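PDB 2EO4: HIT domain-containing protein from Sulfolobus tokodaii, which probably acts as a zinc-containing nucleotide-binding hydrolase of the histidine triad (HIT) family, possibly cleaving adenylyl sulfate. Local coordinates for residues 35-40 / 94-99. Sequence-based numbering, arbitrary orientation.
Sequences HTLVIP and HLHVHI. With ZN (zinc ion), chain B; PO4 (phosphate ion), chain C.
I39 lays its CG2 methyl against CB of H96, 3.3 Å away, at the foot of the imidazole that is the predicted nucleophile of the histidine triad. CG of H96 stands between its own backbone N and carbonyl carbon (chi1 58°), which lets ND1 reach back to O of H94 in the same segment at 2.7 Å. With ND1 donating there, NE2 at the far edge points in the ring plane at O1 of the phosphate, 2.6 Å off and nearly straight (167°). L37 CD2 lies at the edge of the same ring, near its CD2. H98 also sends NE2 to the phosphate, and its ND1 meets NE2 of H35 rim to rim at 3.0 Å. The phosphate, probably from the crystallisation liquor, may thus mark where a nucleotide phosphate binds, as in HIT relatives. An alanine in place of H96 would probably leave phosphate O1 without this donor and H94 O without its ring N-H, and open a gap beside L37 CD2. At the other end H94 binds zinc through ND1 (2.1 Å), with C1, C4 and H43 completing the site, while NE2 donates in its ring plane to O of P40 at 2.9 Å, fixing the rotation of the ring. L95 O, buried beside CD of P40, has no polar partner. Between these ends, strands 36-40 and 97-99 run antiparallel, T36 with I99 and V38 with V97 forming the hydrogen-bonded pairs. V38 CG2 touches I99 CD1 at 3.5 Å on the face that helix 52-72 covers, whereas F3 of helix 2-7 packs on L37, I39 and H96 on the other; strands 22-26 and 77-84 flank the pair within the antiparallel sheet.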
loop_
_atom_site.group_PDB
_atom_site.type_symbol
_atom_site.label_atom_id
_atom_site.label_comp_id
_atom_site.label_asym_id
_atom_site.label_seq_id
_atom_site.Cartn_x
_atom_site.Cartn_y
_atom_site.Cartn_z
ATOM N N HIS A 35 -0.230 14.260 -5.948
ATOM C CA HIS A 35 0.595 13.110 -5.566
ATOM C C HIS A 35 1.314 13.461 -4.263
ATOM O O HIS A 35 2.045 14.450 -4.188
ATOM C CB HIS A 35 1.601 12.819 -6.691
ATOM C CG HIS A 35 2.449 11.603 -6.469
ATOM N ND1 HIS A 35 3.343 11.146 -7.414
ATOM C CD2 HIS A 35 2.563 10.766 -5.409
ATOM C CE1 HIS A 35 3.973 10.084 -6.946
ATOM N NE2 HIS A 35 3.519 9.832 -5.731
ATOM N N THR A 36 1.099 12.638 -3.240
ATOM C CA THR A 36 1.677 12.868 -1.921
ATOM C C THR A 36 2.342 11.622 -1.352
ATOM O O THR A 36 1.983 10.498 -1.704
ATOM C CB THR A 36 0.573 13.342 -0.948
ATOM O OG1 THR A 36 0.084 14.610 -1.389
ATOM C CG2 THR A 36 1.100 13.462 0.483
ATOM N N LEU A 37 3.321 11.835 -0.477
ATOM C CA LEU A 37 4.036 10.740 0.160
ATOM C C LEU A 37 3.790 10.810 1.664
ATOM O O LEU A 37 3.945 11.866 2.271
ATOM C CB LEU A 37 5.531 10.863 -0.130
ATOM C CG LEU A 37 5.787 11.122 -1.616
ATOM C CD1 LEU A 37 7.192 11.615 -1.843
ATOM C CD2 LEU A 37 5.503 9.846 -2.397
ATOM N N VAL A 38 3.388 9.690 2.254
ATOM C CA VAL A 38 3.140 9.640 3.690
ATOM C C VAL A 38 4.311 8.882 4.282
ATOM O O VAL A 38 4.641 7.782 3.834
ATOM C CB VAL A 38 1.832 8.900 4.022
ATOM C CG1 VAL A 38 1.602 8.911 5.531
ATOM C CG2 VAL A 38 0.665 9.566 3.306
ATOM N N ILE A 39 4.945 9.467 5.289
ATOM C CA ILE A 39 6.109 8.831 5.876
ATOM C C ILE A 39 6.197 8.864 7.390
ATOM O O ILE A 39 5.664 9.768 8.042
ATOM C CB ILE A 39 7.410 9.509 5.388
ATOM C CG1 ILE A 39 7.468 10.943 5.931
ATOM C CG2 ILE A 39 7.458 9.548 3.869
ATOM C CD1 ILE A 39 8.786 11.652 5.695
ATOM N N PRO A 40 6.851 7.847 7.969
ATOM C CA PRO A 40 7.022 7.816 9.420
ATOM C C PRO A 40 8.234 8.745 9.531
ATOM O O PRO A 40 9.067 8.766 8.614
ATOM C CB PRO A 40 7.426 6.368 9.701
ATOM C CG PRO A 40 6.868 5.603 8.529
ATOM C CD PRO A 40 7.147 6.532 7.379
ATOM N N HIS A 94 13.655 5.283 2.498
ATOM C CA HIS A 94 13.045 5.761 3.731
ATOM C C HIS A 94 11.586 5.417 3.454
ATOM O O HIS A 94 10.985 5.971 2.533
ATOM C CB HIS A 94 13.190 7.278 3.880
ATOM C CG HIS A 94 12.525 7.834 5.105
ATOM N ND1 HIS A 94 13.225 8.455 6.118
ATOM C CD2 HIS A 94 11.222 7.861 5.480
ATOM C CE1 HIS A 94 12.386 8.840 7.063
ATOM N NE2 HIS A 94 11.163 8.491 6.701
ATOM N N LEU A 95 11.038 4.490 4.231
ATOM C CA LEU A 95 9.661 4.042 4.053
ATOM C C LEU A 95 8.668 5.160 3.779
ATOM O O LEU A 95 8.524 6.089 4.571
ATOM C CB LEU A 95 9.209 3.256 5.292
ATOM C CG LEU A 95 7.730 2.867 5.428
ATOM C CD1 LEU A 95 7.241 2.113 4.201
ATOM C CD2 LEU A 95 7.570 2.015 6.679
ATOM N N HIS A 96 7.985 5.063 2.644
ATOM C CA HIS A 96 6.976 6.044 2.292
ATOM C C HIS A 96 5.897 5.396 1.455
ATOM O O HIS A 96 6.165 4.484 0.669
ATOM C CB HIS A 96 7.575 7.234 1.536
ATOM C CG HIS A 96 8.287 6.869 0.272
ATOM N ND1 HIS A 96 9.473 6.168 0.260
ATOM C CD2 HIS A 96 8.016 7.171 -1.020
ATOM C CE1 HIS A 96 9.905 6.058 -0.985
ATOM N NE2 HIS A 96 9.039 6.659 -1.780
ATOM N N VAL A 97 4.675 5.872 1.651
ATOM C CA VAL A 97 3.522 5.370 0.915
ATOM C C VAL A 97 3.083 6.445 -0.062
ATOM O O VAL A 97 2.901 7.600 0.321
ATOM C CB VAL A 97 2.346 5.061 1.869
ATOM C CG1 VAL A 97 1.108 4.671 1.066
ATOM C CG2 VAL A 97 2.736 3.933 2.816
ATOM N N HIS A 98 2.932 6.062 -1.324
ATOM C CA HIS A 98 2.491 6.992 -2.356
ATOM C C HIS A 98 0.968 7.051 -2.383
ATOM O O HIS A 98 0.309 6.023 -2.277
ATOM C CB HIS A 98 2.931 6.509 -3.745
ATOM C CG HIS A 98 4.411 6.488 -3.956
ATOM N ND1 HIS A 98 5.089 7.522 -4.562
ATOM C CD2 HIS A 98 5.336 5.536 -3.688
ATOM C CE1 HIS A 98 6.369 7.209 -4.661
ATOM N NE2 HIS A 98 6.546 6.009 -4.138
ATOM N N ILE A 99 0.424 8.259 -2.522
ATOM C CA ILE A 99 -1.014 8.447 -2.674
ATOM C C ILE A 99 -1.072 9.201 -3.998
ATOM O O ILE A 99 -0.703 10.376 -4.073
ATOM C CB ILE A 99 -1.644 9.325 -1.571
ATOM C CG1 ILE A 99 -1.462 8.670 -0.202
ATOM C CG2 ILE A 99 -3.153 9.480 -1.841
ATOM C CD1 ILE A 99 -1.980 9.534 0.964
HETATM ZN ZN ZN B . 15.283 8.823 6.271
HETATM P P PO4 C . 9.935 5.177 -4.530
HETATM O O1 PO4 C . 9.442 6.554 -4.298
HETATM O O2 PO4 C . 8.894 4.195 -4.135
HETATM O O3 PO4 C . 10.252 5.009 -5.980
HETATM O O4 PO4 C . 11.165 4.946 -3.723
#